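Local coordinates for protein mevalonate kinase (Staphylococcus aureus, PDB 2X7I) that probably phosphorylates mevalonate with ATP, an early step of the mevalonate route to isoprenoids, as a member of the GHMP kinase family, at residues 144-149 / 157-162; 284-289 / 301-306; 79-84 / 117-122; 56-59 / 63-66; 207-212 / 237-242. One frame throughout, in Å; residues are numbered along the deposited sequence.

Contact 1: 144-149 / 157-162; sequences SGIDTQ and VWFQKG
Ile146 of helix 145-153 reaches strand 157-160 and packs against both Val157 and Phe159. Its CB already touches the ring, 3.7 Å from Phe159 CZ. The next atom, CG1, stands trans to the main-chain nitrogen (chi1 -169°), passes 3.9 Å from Val157 CG1 and is 4.0 Å from Phe159 CZ, touching both residues. A second extended torsion then sets the terminal methyl squarely over the aromatic face: CD1 lies 3.8 Å from the centroid of the Phe159 ring and only 6° off its normal, a CH-pi contact at the middle of the ring. One turn further along the helix, the CG of Gln149 meets Val157 CG2 at 3.8 Å, while its amide continues past the valine to a weak hydrogen bond with Thr166. Helix and strand run nearly antiparallel, 155° between their directions, with the axes 9.4 Å apart at the closest approach. Ser144 OG caps the helix, accepting a weak bond from Asp147 N at 3.5 Å, and the Asp147 carboxylate forms a salt bridge with Lys14 of strand 6-16. Val23, from a loop, packs on both Ile146 and Phe159, while the strand itself pairs with strands 29-45 and 163-166. Between the two segments the contact is dispersion and a CH-pi touch, so it depends on fit more than on bond direction.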
# COMPACT_ATOMS: atom_id res chain seq x y z
N SER A 144 2.65 6.15 9.77
CA SER A 144 3.71 5.68 8.90
C SER A 144 4.15 6.85 8.04
O SER A 144 3.45 7.24 7.11
CB SER A 144 3.23 4.50 8.05
OG SER A 144 4.28 4.05 7.20
N GLY A 145 5.28 7.44 8.40
CA GLY A 145 5.83 8.57 7.67
C GLY A 145 6.08 8.28 6.20
O GLY A 145 5.73 9.08 5.32
N ILE A 146 6.68 7.12 5.92
CA ILE A 146 6.98 6.76 4.53
C ILE A 146 5.71 6.55 3.70
O ILE A 146 5.63 7.03 2.57
CB ILE A 146 7.93 5.52 4.44
CG1 ILE A 146 8.42 5.35 3.00
CG2 ILE A 146 7.24 4.25 4.92
CD1 ILE A 146 9.66 4.45 2.86
N ASP A 147 4.72 5.85 4.26
CA ASP A 147 3.46 5.57 3.56
C ASP A 147 2.73 6.88 3.26
O ASP A 147 2.33 7.12 2.13
CB ASP A 147 2.53 4.67 4.39
CG ASP A 147 3.10 3.27 4.65
OD1 ASP A 147 4.28 3.00 4.35
OD2 ASP A 147 2.33 2.42 5.19
N THR A 148 2.60 7.75 4.25
CA THR A 148 1.88 9.00 4.07
C THR A 148 2.57 9.92 3.04
O THR A 148 1.91 10.51 2.19
CB THR A 148 1.70 9.76 5.40
OG1 THR A 148 1.10 8.89 6.37
CG2 THR A 148 0.81 10.99 5.20
N GLN A 149 3.88 10.04 3.12
CA GLN A 149 4.62 10.88 2.19
C GLN A 149 4.56 10.33 0.76
O GLN A 149 4.36 11.08 -0.19
CB GLN A 149 6.06 11.07 2.66
CG GLN A 149 6.97 11.83 1.67
CD GLN A 149 6.49 13.23 1.34
OE1 GLN A 149 5.59 13.77 1.99
NE2 GLN A 149 7.10 13.84 0.31
N VAL A 157 9.49 7.21 -2.51
CA VAL A 157 10.30 7.65 -1.38
C VAL A 157 11.38 6.60 -1.12
O VAL A 157 11.09 5.41 -1.04
CB VAL A 157 9.46 7.82 -0.11
CG1 VAL A 157 10.36 8.10 1.10
CG2 VAL A 157 8.42 8.93 -0.30
N TRP A 158 12.62 7.06 -0.99
CA TRP A 158 13.78 6.20 -0.88
C TRP A 158 14.44 6.48 0.47
O TRP A 158 14.81 7.62 0.74
CB TRP A 158 14.75 6.50 -2.04
CG TRP A 158 16.15 5.97 -1.87
CD1 TRP A 158 16.51 4.75 -1.40
CD2 TRP A 158 17.37 6.65 -2.20
NE1 TRP A 158 17.88 4.62 -1.39
CE2 TRP A 158 18.43 5.78 -1.88
CE3 TRP A 158 17.67 7.92 -2.72
CZ2 TRP A 158 19.78 6.13 -2.08
CZ3 TRP A 158 19.01 8.27 -2.91
CH2 TRP A 158 20.04 7.38 -2.59
N PHE A 159 14.56 5.44 1.31
CA PHE A 159 15.32 5.50 2.57
C PHE A 159 16.65 4.78 2.40
O PHE A 159 16.69 3.70 1.82
CB PHE A 159 14.56 4.77 3.70
CG PHE A 159 13.39 5.55 4.31
CD1 PHE A 159 12.88 6.71 3.73
CD2 PHE A 159 12.80 5.08 5.48
CE1 PHE A 159 11.80 7.38 4.31
CE2 PHE A 159 11.72 5.74 6.06
CZ PHE A 159 11.22 6.90 5.48
N GLN A 160 17.74 5.36 2.92
CA GLN A 160 19.06 4.70 2.93
C GLN A 160 19.95 5.26 4.03
O GLN A 160 20.14 6.48 4.09
CB GLN A 160 19.79 4.92 1.60
CG GLN A 160 20.93 3.95 1.34
CD GLN A 160 20.45 2.62 0.79
OE1 GLN A 160 19.57 2.58 -0.07
NE2 GLN A 160 21.03 1.53 1.28
N LYS A 161 20.55 4.39 4.84
CA LYS A 161 21.54 4.82 5.84
C LYS A 161 20.95 5.93 6.72
O LYS A 161 19.96 5.69 7.39
CB LYS A 161 22.85 5.26 5.17
CG LYS A 161 23.75 4.13 4.67
CD LYS A 161 25.10 4.68 4.20
CE LYS A 161 26.21 3.62 4.23
NZ LYS A 161 27.57 4.25 4.24
N GLY A 162 21.52 7.13 6.69
CA GLY A 162 21.07 8.25 7.53
C GLY A 162 20.39 9.37 6.76
O GLY A 162 20.34 10.50 7.23

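Contact 2: 284-289 / 301-306; sequences PTAKNI and TWIENL
Ile303 is the residue of 301-306 that meets 284-289, and its two branches divide the work. Apolar side-chain contacts come first. The Ala286 methyl faces the isoleucine and touches both branches: CB is 4.1 Å from Ile303 CD1 and equally far from Ile303 CG2. The longer branch gets there because CG1 lies trans to the carbonyl carbon of its own residue (chi1 -66°), which sends CD1 on toward the helix while CG2 stays beside the alanine. Lys287 contributes through the root of its chain, with CG 3.9 Å from Ile303 CD1; the extended lysine crosses the isoleucine at about a right angle. Contact with the helix backbone is the second kind. The same CD1 methyl lies 3.9 Å from Ala286 O, a van der Waals approach to the main chain, so this single carbon is bounded by a methyl, a methylene and a carbonyl. Leu283 and Val290 of the same helix also touch Ile303, and Val177 on the adjacent strand 175-180 continues the apolar surface beneath Ala286. The connection is a split beta-alpha-beta unit: helix 283-295 leads from strand 276-280 to the sheet-edge strand 300-305, with strand 175-180 lying between the two. Together with the strand order 2-3-1-4, this matches the ferredoxin-like alpha/beta plait of the GHMP kinase C-terminal domain.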
# COMPACT_ATOMS: atom_id res chain seq x y z
N PRO A 284 -1.01 -7.63 -21.63
CA PRO A 284 -1.52 -8.97 -21.88
C PRO A 284 -0.88 -10.08 -21.04
O PRO A 284 -1.58 -10.98 -20.58
CB PRO A 284 -1.22 -9.19 -23.38
CG PRO A 284 -1.26 -7.82 -23.96
CD PRO A 284 -0.71 -6.91 -22.89
N THR A 285 0.44 -10.00 -20.83
CA THR A 285 1.16 -11.00 -20.04
C THR A 285 0.77 -10.87 -18.56
O THR A 285 0.65 -11.87 -17.85
CB THR A 285 2.71 -10.88 -20.19
OG1 THR A 285 3.09 -11.09 -21.55
CG2 THR A 285 3.42 -11.91 -19.34
N ALA A 286 0.57 -9.63 -18.10
CA ALA A 286 0.10 -9.39 -16.73
C ALA A 286 -1.30 -9.95 -16.53
O ALA A 286 -1.60 -10.48 -15.46
CB ALA A 286 0.14 -7.90 -16.40
N LYS A 287 -2.16 -9.85 -17.55
CA LYS A 287 -3.51 -10.43 -17.46
C LYS A 287 -3.46 -11.97 -17.45
O LYS A 287 -4.27 -12.62 -16.80
CB LYS A 287 -4.40 -9.93 -18.60
CG LYS A 287 -4.80 -8.46 -18.49
CD LYS A 287 -5.63 -8.01 -19.68
CE LYS A 287 -6.15 -6.58 -19.50
NZ LYS A 287 -6.80 -6.07 -20.75
N ASN A 288 -2.50 -12.53 -18.17
CA ASN A 288 -2.30 -13.98 -18.19
C ASN A 288 -1.79 -14.50 -16.84
O ASN A 288 -2.21 -15.55 -16.37
CB ASN A 288 -1.33 -14.39 -19.30
CG ASN A 288 -1.87 -14.11 -20.69
OD1 ASN A 288 -3.03 -13.72 -20.85
ND2 ASN A 288 -1.03 -14.29 -21.70
N ILE A 289 -0.87 -13.75 -16.23
CA ILE A 289 -0.36 -14.08 -14.91
C ILE A 289 -1.48 -14.07 -13.89
O ILE A 289 -1.60 -14.99 -13.08
CB ILE A 289 0.76 -13.11 -14.46
CG1 ILE A 289 2.05 -13.38 -15.25
CG2 ILE A 289 1.03 -13.24 -12.96
CD1 ILE A 289 3.04 -12.23 -15.20
N THR A 301 -5.81 -10.18 -6.55
CA THR A 301 -4.74 -9.66 -7.40
C THR A 301 -5.01 -8.24 -7.91
O THR A 301 -6.14 -7.80 -7.94
CB THR A 301 -4.47 -10.58 -8.61
OG1 THR A 301 -5.67 -10.73 -9.38
CG2 THR A 301 -3.98 -11.96 -8.14
N TRP A 302 -3.94 -7.54 -8.28
CA TRP A 302 -4.02 -6.23 -8.93
C TRP A 302 -2.95 -6.10 -10.00
O TRP A 302 -1.87 -6.68 -9.88
CB TRP A 302 -3.80 -5.09 -7.92
CG TRP A 302 -4.73 -5.03 -6.75
CD1 TRP A 302 -5.85 -4.27 -6.63
CD2 TRP A 302 -4.60 -5.74 -5.51
NE1 TRP A 302 -6.43 -4.46 -5.39
CE2 TRP A 302 -5.68 -5.36 -4.69
CE3 TRP A 302 -3.68 -6.67 -5.02
CZ2 TRP A 302 -5.87 -5.87 -3.41
CZ3 TRP A 302 -3.86 -7.17 -3.75
CH2 TRP A 302 -4.94 -6.77 -2.95
N ILE A 303 -3.24 -5.33 -11.04
CA ILE A 303 -2.26 -5.01 -12.05
C ILE A 303 -1.89 -3.54 -11.92
O ILE A 303 -2.74 -2.66 -12.01
CB ILE A 303 -2.77 -5.31 -13.48
CG1 ILE A 303 -2.97 -6.82 -13.67
CG2 ILE A 303 -1.79 -4.78 -14.52
CD1 ILE A 303 -3.65 -7.19 -14.97
N GLU A 304 -0.60 -3.29 -11.69
CA GLU A 304 -0.07 -1.94 -11.57
C GLU A 304 0.74 -1.60 -12.82
O GLU A 304 1.74 -2.26 -13.12
CB GLU A 304 0.82 -1.85 -10.33
CG GLU A 304 1.35 -0.45 -9.99
CD GLU A 304 0.29 0.48 -9.41
OE1 GLU A 304 -0.79 -0.00 -9.00
OE2 GLU A 304 0.55 1.70 -9.36
N ASN A 305 0.31 -0.57 -13.54
CA ASN A 305 1.12 0.03 -14.61
C ASN A 305 2.22 0.85 -13.94
O ASN A 305 1.93 1.65 -13.05
CB ASN A 305 0.27 0.93 -15.50
CG ASN A 305 1.01 1.38 -16.77
OD1 ASN A 305 2.25 1.37 -16.84
ND2 ASN A 305 0.24 1.80 -17.77
N LEU A 306 3.46 0.66 -14.37
CA LEU A 306 4.58 1.34 -13.71
C LEU A 306 4.92 2.69 -14.33
O LEU A 306 5.94 3.29 -14.00
CB LEU A 306 5.79 0.42 -13.60
CG LEU A 306 5.59 -0.85 -12.76
CD1 LEU A 306 6.90 -1.64 -12.67
CD2 LEU A 306 5.07 -0.54 -11.35

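Contact 3: 79-84 / 117-122; sequences ELNNIT and DFLGKS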
# COMPACT_ATOMS: atom_id res chain seq x y z
N GLU A 79 -16.49 16.56 16.92
CA GLU A 79 -16.30 17.36 18.13
C GLU A 79 -15.39 18.57 17.92
O GLU A 79 -15.69 19.67 18.38
CB GLU A 79 -15.77 16.48 19.28
CG GLU A 79 -16.84 15.58 19.92
CD GLU A 79 -18.03 16.37 20.49
OE1 GLU A 79 -19.17 15.84 20.49
OE2 GLU A 79 -17.83 17.52 20.94
N LEU A 80 -14.28 18.38 17.21
CA LEU A 80 -13.37 19.49 16.88
C LEU A 80 -14.10 20.63 16.16
O LEU A 80 -13.84 21.82 16.42
CB LEU A 80 -12.21 18.98 16.01
CG LEU A 80 -10.90 19.77 15.96
CD1 LEU A 80 -9.97 19.32 17.10
CD2 LEU A 80 -10.18 19.60 14.61
N ASN A 81 -15.02 20.27 15.27
CA ASN A 81 -15.71 21.22 14.39
C ASN A 81 -17.14 21.53 14.83
O ASN A 81 -17.91 22.12 14.07
CB ASN A 81 -15.73 20.67 12.96
CG ASN A 81 -14.34 20.54 12.38
OD1 ASN A 81 -13.70 21.54 12.07
ND2 ASN A 81 -13.88 19.30 12.22
N ASN A 82 -17.49 21.12 16.05
CA ASN A 82 -18.80 21.38 16.62
C ASN A 82 -19.95 21.10 15.64
O ASN A 82 -20.88 21.91 15.52
CB ASN A 82 -18.86 22.82 17.15
CG ASN A 82 -17.69 23.16 18.09
OD1 ASN A 82 -17.03 24.19 17.94
ND2 ASN A 82 -17.42 22.27 19.05
N ILE A 83 -19.87 19.96 14.96
CA ILE A 83 -20.92 19.54 14.02
C ILE A 83 -22.12 18.97 14.77
O ILE A 83 -22.05 17.89 15.36
CB ILE A 83 -20.43 18.46 13.05
CG1 ILE A 83 -19.27 18.98 12.20
CG2 ILE A 83 -21.57 17.99 12.15
CD1 ILE A 83 -18.51 17.88 11.52
N THR A 84 -23.24 19.68 14.71
CA THR A 84 -24.46 19.28 15.40
C THR A 84 -25.42 18.52 14.49
O THR A 84 -26.30 17.80 14.99
CB THR A 84 -25.19 20.52 15.97
OG1 THR A 84 -25.28 21.52 14.96
CG2 THR A 84 -24.41 21.09 17.16
N ASP A 117 -12.78 19.07 2.40
CA ASP A 117 -13.72 19.34 1.32
C ASP A 117 -15.12 19.66 1.88
O ASP A 117 -15.78 20.58 1.41
CB ASP A 117 -13.78 18.14 0.37
CG ASP A 117 -14.54 18.44 -0.90
OD1 ASP A 117 -14.38 19.56 -1.43
OD2 ASP A 117 -15.29 17.56 -1.39
N PHE A 118 -15.53 18.91 2.90
CA PHE A 118 -16.79 19.13 3.63
C PHE A 118 -16.86 20.51 4.29
O PHE A 118 -17.85 21.23 4.15
CB PHE A 118 -16.92 18.03 4.69
CG PHE A 118 -18.19 18.08 5.49
CD1 PHE A 118 -19.30 17.37 5.09
CD2 PHE A 118 -18.24 18.79 6.68
CE1 PHE A 118 -20.45 17.37 5.85
CE2 PHE A 118 -19.40 18.81 7.45
CZ PHE A 118 -20.51 18.09 7.03
N LEU A 119 -15.80 20.88 5.00
CA LEU A 119 -15.73 22.18 5.67
C LEU A 119 -15.49 23.34 4.71
O LEU A 119 -15.60 24.51 5.10
CB LEU A 119 -14.66 22.16 6.76
CG LEU A 119 -14.95 21.18 7.91
CD1 LEU A 119 -13.69 20.92 8.73
CD2 LEU A 119 -16.10 21.70 8.78
N GLY A 120 -15.17 23.03 3.45
CA GLY A 120 -14.89 24.05 2.44
C GLY A 120 -13.52 24.65 2.61
O GLY A 120 -13.27 25.75 2.13
N LYS A 121 -12.61 23.91 3.26
CA LYS A 121 -11.30 24.45 3.65
C LYS A 121 -10.19 24.06 2.68
O LYS A 121 -10.14 22.93 2.18
CB LYS A 121 -10.92 23.97 5.05
CG LYS A 121 -11.67 24.66 6.17
CD LYS A 121 -11.31 24.08 7.54
CE LYS A 121 -9.90 24.47 7.97
NZ LYS A 121 -9.63 24.07 9.38
N SER A 122 -9.29 25.01 2.42
CA SER A 122 -8.13 24.75 1.58
C SER A 122 -7.16 23.81 2.29
O SER A 122 -6.94 23.93 3.50
CB SER A 122 -7.45 26.06 1.19
OG SER A 122 -7.54 27.02 2.24
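Asn81, whose amide lies against Leu119, has its ND2 hydrogen-bonded to the main-chain oxygen of Phe77, a turn earlier in helix 70-80. That bond holds the amide so that one flat side lies on the CD1 methyl of Leu119, which touches Asn81 OD1, CG and ND2 and is nearest OD1, at 3.4 Å. The two side chains slant across one another, and the second leucine methyl stands further off, with CD2 4.1 Å from Asn81 OD1. Beside this pair Ile83 extends toward Phe118, bringing its CD1 to 4.3 Å from Phe118 CE2 in a loose, oblique touch. Both helices stop at this place in the same manner, each with a Schellman motif. Asn82 and Gly120 are the respective C-prime residues, and both have positive phi; the value of 77° at Gly120 suits a glycine. Ending the helices in this way lets the chain swing off, and Ile83 then folds back onto the helix pair. Phe77 also packs on Leu119 and Ile83. Phe118 continues inward to Ile43 and Ala45 of strand 29-45, so the C-terminal ends of helices 70-80 and 103-119 meet beside the mixed sheet.

Contact 4: 56-59 / 63-66; sequences SDVY and LYDA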
# COMPACT_ATOMS: atom_id res chain seq x y z
N SER A 56 -19.03 1.09 6.06
CA SER A 56 -17.78 0.63 5.45
C SER A 56 -18.09 -0.43 4.42
O SER A 56 -18.62 -1.48 4.76
CB SER A 56 -16.86 0.02 6.49
OG SER A 56 -16.20 1.03 7.21
N ASP A 57 -17.78 -0.13 3.16
CA ASP A 57 -18.01 -1.04 2.04
C ASP A 57 -16.68 -1.69 1.69
O ASP A 57 -15.68 -0.99 1.45
CB ASP A 57 -18.52 -0.31 0.80
CG ASP A 57 -19.80 0.48 1.04
OD1 ASP A 57 -20.62 0.09 1.91
OD2 ASP A 57 -20.00 1.48 0.32
N VAL A 58 -16.65 -3.02 1.66
CA VAL A 58 -15.43 -3.73 1.27
C VAL A 58 -15.70 -4.50 -0.01
O VAL A 58 -16.66 -5.29 -0.10
CB VAL A 58 -14.88 -4.64 2.39
CG1 VAL A 58 -14.29 -3.78 3.50
CG2 VAL A 58 -15.97 -5.59 2.93
N TYR A 59 -14.85 -4.24 -1.00
CA TYR A 59 -15.04 -4.76 -2.34
C TYR A 59 -14.28 -6.05 -2.47
O TYR A 59 -13.23 -6.23 -1.85
CB TYR A 59 -14.63 -3.71 -3.39
CG TYR A 59 -15.69 -2.65 -3.53
CD1 TYR A 59 -16.58 -2.65 -4.60
CD2 TYR A 59 -15.84 -1.66 -2.56
CE1 TYR A 59 -17.57 -1.67 -4.70
CE2 TYR A 59 -16.82 -0.68 -2.66
CZ TYR A 59 -17.67 -0.69 -3.73
OH TYR A 59 -18.65 0.28 -3.81
N LEU A 63 -11.64 -9.05 4.01
CA LEU A 63 -12.02 -8.76 5.38
C LEU A 63 -11.96 -7.26 5.64
O LEU A 63 -11.27 -6.52 4.93
CB LEU A 63 -11.09 -9.48 6.36
CG LEU A 63 -10.95 -11.00 6.23
CD1 LEU A 63 -9.91 -11.51 7.23
CD2 LEU A 63 -12.28 -11.71 6.44
N TYR A 64 -12.71 -6.83 6.65
CA TYR A 64 -12.63 -5.48 7.15
C TYR A 64 -11.32 -5.31 7.90
O TYR A 64 -10.79 -6.28 8.45
CB TYR A 64 -13.81 -5.19 8.08
CG TYR A 64 -15.17 -5.29 7.41
CD1 TYR A 64 -15.95 -6.42 7.56
CD2 TYR A 64 -15.66 -4.25 6.64
CE1 TYR A 64 -17.18 -6.52 6.97
CE2 TYR A 64 -16.91 -4.34 6.05
CZ TYR A 64 -17.66 -5.48 6.21
OH TYR A 64 -18.90 -5.59 5.61
N ASP A 65 -10.79 -4.10 7.90
CA ASP A 65 -9.57 -3.79 8.62
C ASP A 65 -9.91 -3.43 10.06
O ASP A 65 -9.99 -2.26 10.42
CB ASP A 65 -8.83 -2.63 7.94
CG ASP A 65 -7.45 -2.40 8.52
OD1 ASP A 65 -6.99 -3.25 9.30
OD2 ASP A 65 -6.83 -1.36 8.20
N ALA A 66 -10.14 -4.46 10.88
CA ALA A 66 -10.61 -4.26 12.24
C ALA A 66 -9.68 -3.40 13.10
O ALA A 66 -10.17 -2.61 13.90
CB ALA A 66 -10.87 -5.59 12.91
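Tyr64, in a loop without regular structure, folds its ring back over Val58 of strand 53-58, with both valine methyls pressed to the aromatic group. Val58 CG2 stands 3.9 Å from the centroid of the Tyr64 ring, 29° off the normal, and makes a CH-pi contact displaced toward the CE2 side. The other methyl lies past the rim, with Val58 CG1 3.5 Å from Tyr64 CD2. Valine and tyrosine cross at about a right angle. With CG of the tyrosine trans to its carbonyl carbon (chi1 -62°), the ring turns toward the strand although the side chain leaves the backbone to one side of it. At the rim a different partner appears: Ser56 O sits near the ring plane, 3.6 Å from Tyr64 CE2, so a carbonyl oxygen faces an aromatic C-H. Within the sheet, Asp57 pairs with Ile91 and Thr93 of the parallel strand 87-93, and Val58 also rests on Thr93. Just past the tyrosine, Asp65 is the centre of an inverse gamma turn. The chemistry is that of a surface apolar patch: one methyl, CG2, covers a ring face, and the carbonyl at the edge adds at most a weak electrostatic attraction to the polarised ring hydrogen.

Contact 5: 207-212 / 237-242; sequences VKHIGK and HADLKA
His209 ND1 faces both carboxylate oxygens of Asp239 and donates a forked, weak pair of bonds. The shorter one, 2.8 Å from His209 ND1 to Asp239 OD2, is strongly bent, with an N-H...O angle of 128°. The longer is straighter: His209 ND1 to Asp239 OD1 spans 3.4 Å at 153°, and OD1 lies in the imidazole plane at the ring edge. Ring and carboxylate stand almost perpendicular. OD1 is also hydrogen-bonded to His206 ND1, earlier on the same helix and a stronger partner than His209, which places the carboxylate between two histidines; such a setting would tend to favour their protonated forms. The two residues bridge helices 203-222 and 226-243, consecutive helices joined by a very short turn in the C-terminal half of this GHMP kinase. Asp239 spans the gap because its CG is trans to the main-chain nitrogen (chi1 -171°), projecting the carboxylate off the helix. Packing around the bonds is slight: His209 CB lies 3.7 Å from Asp239 OD2, and within 207-212 and 237-242 the closest CA atoms are those of His209 and Asp239, 7.8 Å apart. Also on helix 226-243, His237 NE2 is hydrogen-bonded to Glu251 and its side chain touches Met254.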
# COMPACT_ATOMS: atom_id res chain seq x y z
N VAL A 207 18.56 -8.83 5.63
CA VAL A 207 18.20 -7.42 5.80
C VAL A 207 19.42 -6.55 5.52
O VAL A 207 19.28 -5.45 4.99
CB VAL A 207 17.67 -7.11 7.23
CG1 VAL A 207 17.13 -5.69 7.28
CG2 VAL A 207 16.59 -8.10 7.63
N LYS A 208 20.59 -7.03 5.91
CA LYS A 208 21.85 -6.38 5.55
C LYS A 208 21.97 -6.33 4.02
O LYS A 208 22.27 -5.27 3.46
CB LYS A 208 23.04 -7.12 6.18
CG LYS A 208 24.41 -6.61 5.72
CD LYS A 208 25.53 -7.16 6.59
CE LYS A 208 26.88 -6.49 6.26
NZ LYS A 208 28.00 -6.92 7.18
N HIS A 209 21.67 -7.44 3.35
CA HIS A 209 21.81 -7.51 1.89
C HIS A 209 20.77 -6.70 1.13
O HIS A 209 21.10 -6.12 0.09
CB HIS A 209 21.79 -8.97 1.40
CG HIS A 209 22.85 -9.83 2.00
ND1 HIS A 209 22.68 -11.18 2.20
CD2 HIS A 209 24.07 -9.52 2.49
CE1 HIS A 209 23.77 -11.67 2.78
NE2 HIS A 209 24.63 -10.69 2.97
N ILE A 210 19.53 -6.63 1.60
CA ILE A 210 18.54 -5.85 0.84
C ILE A 210 18.92 -4.36 0.90
O ILE A 210 18.60 -3.60 -0.00
CB ILE A 210 17.05 -6.13 1.25
CG1 ILE A 210 16.66 -5.39 2.52
CG2 ILE A 210 16.76 -7.62 1.38
CD1 ILE A 210 16.09 -4.05 2.23
N GLY A 211 19.62 -3.96 1.96
CA GLY A 211 20.21 -2.64 2.05
C GLY A 211 20.97 -2.24 0.80
O GLY A 211 20.66 -1.20 0.20
N LYS A 212 21.95 -3.05 0.39
CA LYS A 212 22.65 -2.78 -0.88
C LYS A 212 21.73 -2.88 -2.10
O LYS A 212 21.89 -2.12 -3.04
CB LYS A 212 23.92 -3.65 -1.07
CG LYS A 212 23.82 -5.14 -0.73
CD LYS A 212 25.18 -5.84 -0.92
CE LYS A 212 25.42 -6.95 0.10
NZ LYS A 212 25.79 -6.43 1.46
N HIS A 237 14.91 -12.18 -3.94
CA HIS A 237 14.20 -13.42 -3.65
C HIS A 237 15.13 -14.59 -3.38
O HIS A 237 14.94 -15.33 -2.41
CB HIS A 237 13.25 -13.79 -4.79
CG HIS A 237 12.34 -14.92 -4.43
ND1 HIS A 237 11.45 -14.84 -3.38
CD2 HIS A 237 12.21 -16.16 -4.94
CE1 HIS A 237 10.79 -15.98 -3.28
NE2 HIS A 237 11.23 -16.80 -4.22
N ALA A 238 16.13 -14.76 -4.25
CA ALA A 238 17.15 -15.78 -4.10
C ALA A 238 17.90 -15.61 -2.78
O ALA A 238 18.14 -16.59 -2.08
CB ALA A 238 18.14 -15.72 -5.29
N ASP A 239 18.24 -14.37 -2.45
CA ASP A 239 18.89 -14.06 -1.17
C ASP A 239 18.02 -14.51 0.01
O ASP A 239 18.53 -15.16 0.92
CB ASP A 239 19.19 -12.56 -1.04
CG ASP A 239 20.05 -12.25 0.18
OD1 ASP A 239 19.48 -11.91 1.24
OD2 ASP A 239 21.30 -12.37 0.10
N LEU A 240 16.73 -14.18 -0.03
CA LEU A 240 15.80 -14.60 1.03
C LEU A 240 15.76 -16.12 1.16
O LEU A 240 15.86 -16.65 2.27
CB LEU A 240 14.37 -14.09 0.75
CG LEU A 240 13.29 -14.53 1.75
CD1 LEU A 240 13.45 -13.80 3.08
CD2 LEU A 240 11.90 -14.32 1.18
N LYS A 241 15.63 -16.80 0.03
CA LYS A 241 15.50 -18.25 -0.01
C LYS A 241 16.78 -18.96 0.41
O LYS A 241 16.75 -19.99 1.07
CB LYS A 241 15.12 -18.72 -1.41
CG LYS A 241 13.75 -18.31 -1.89
CD LYS A 241 13.09 -19.44 -2.71
CE LYS A 241 13.97 -19.95 -3.86
NZ LYS A 241 13.92 -21.45 -3.96
N ALA A 242 17.92 -18.39 0.01
CA ALA A 242 19.22 -18.89 0.41
C ALA A 242 19.38 -18.87 1.93
O ALA A 242 19.97 -19.79 2.50
CB ALA A 242 20.32 -18.05 -0.25

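In the fold
From the N terminus the five contacts close in series, none enclosing or crossing another. Contact 4 comes first, a short loop folding back on strand 53-58. Contact 3 then joins the ends of helices 70-80 and 103-119, at the far end of the molecule from contact 5, with centres about 48 Å apart. Contact 1 closes the brief connection from helix 145-153 to strand 157-160; it and contact 4 reach the same mixed sheet. Contact 5 pairs two consecutive helices and touches contact 1 through a probable hydrogen bond from Gln160 NE2 to Gly211 O, linking that sheet to the C-terminal helices. Contact 2, last, fixes helix 283-295 to the antiparallel sheet.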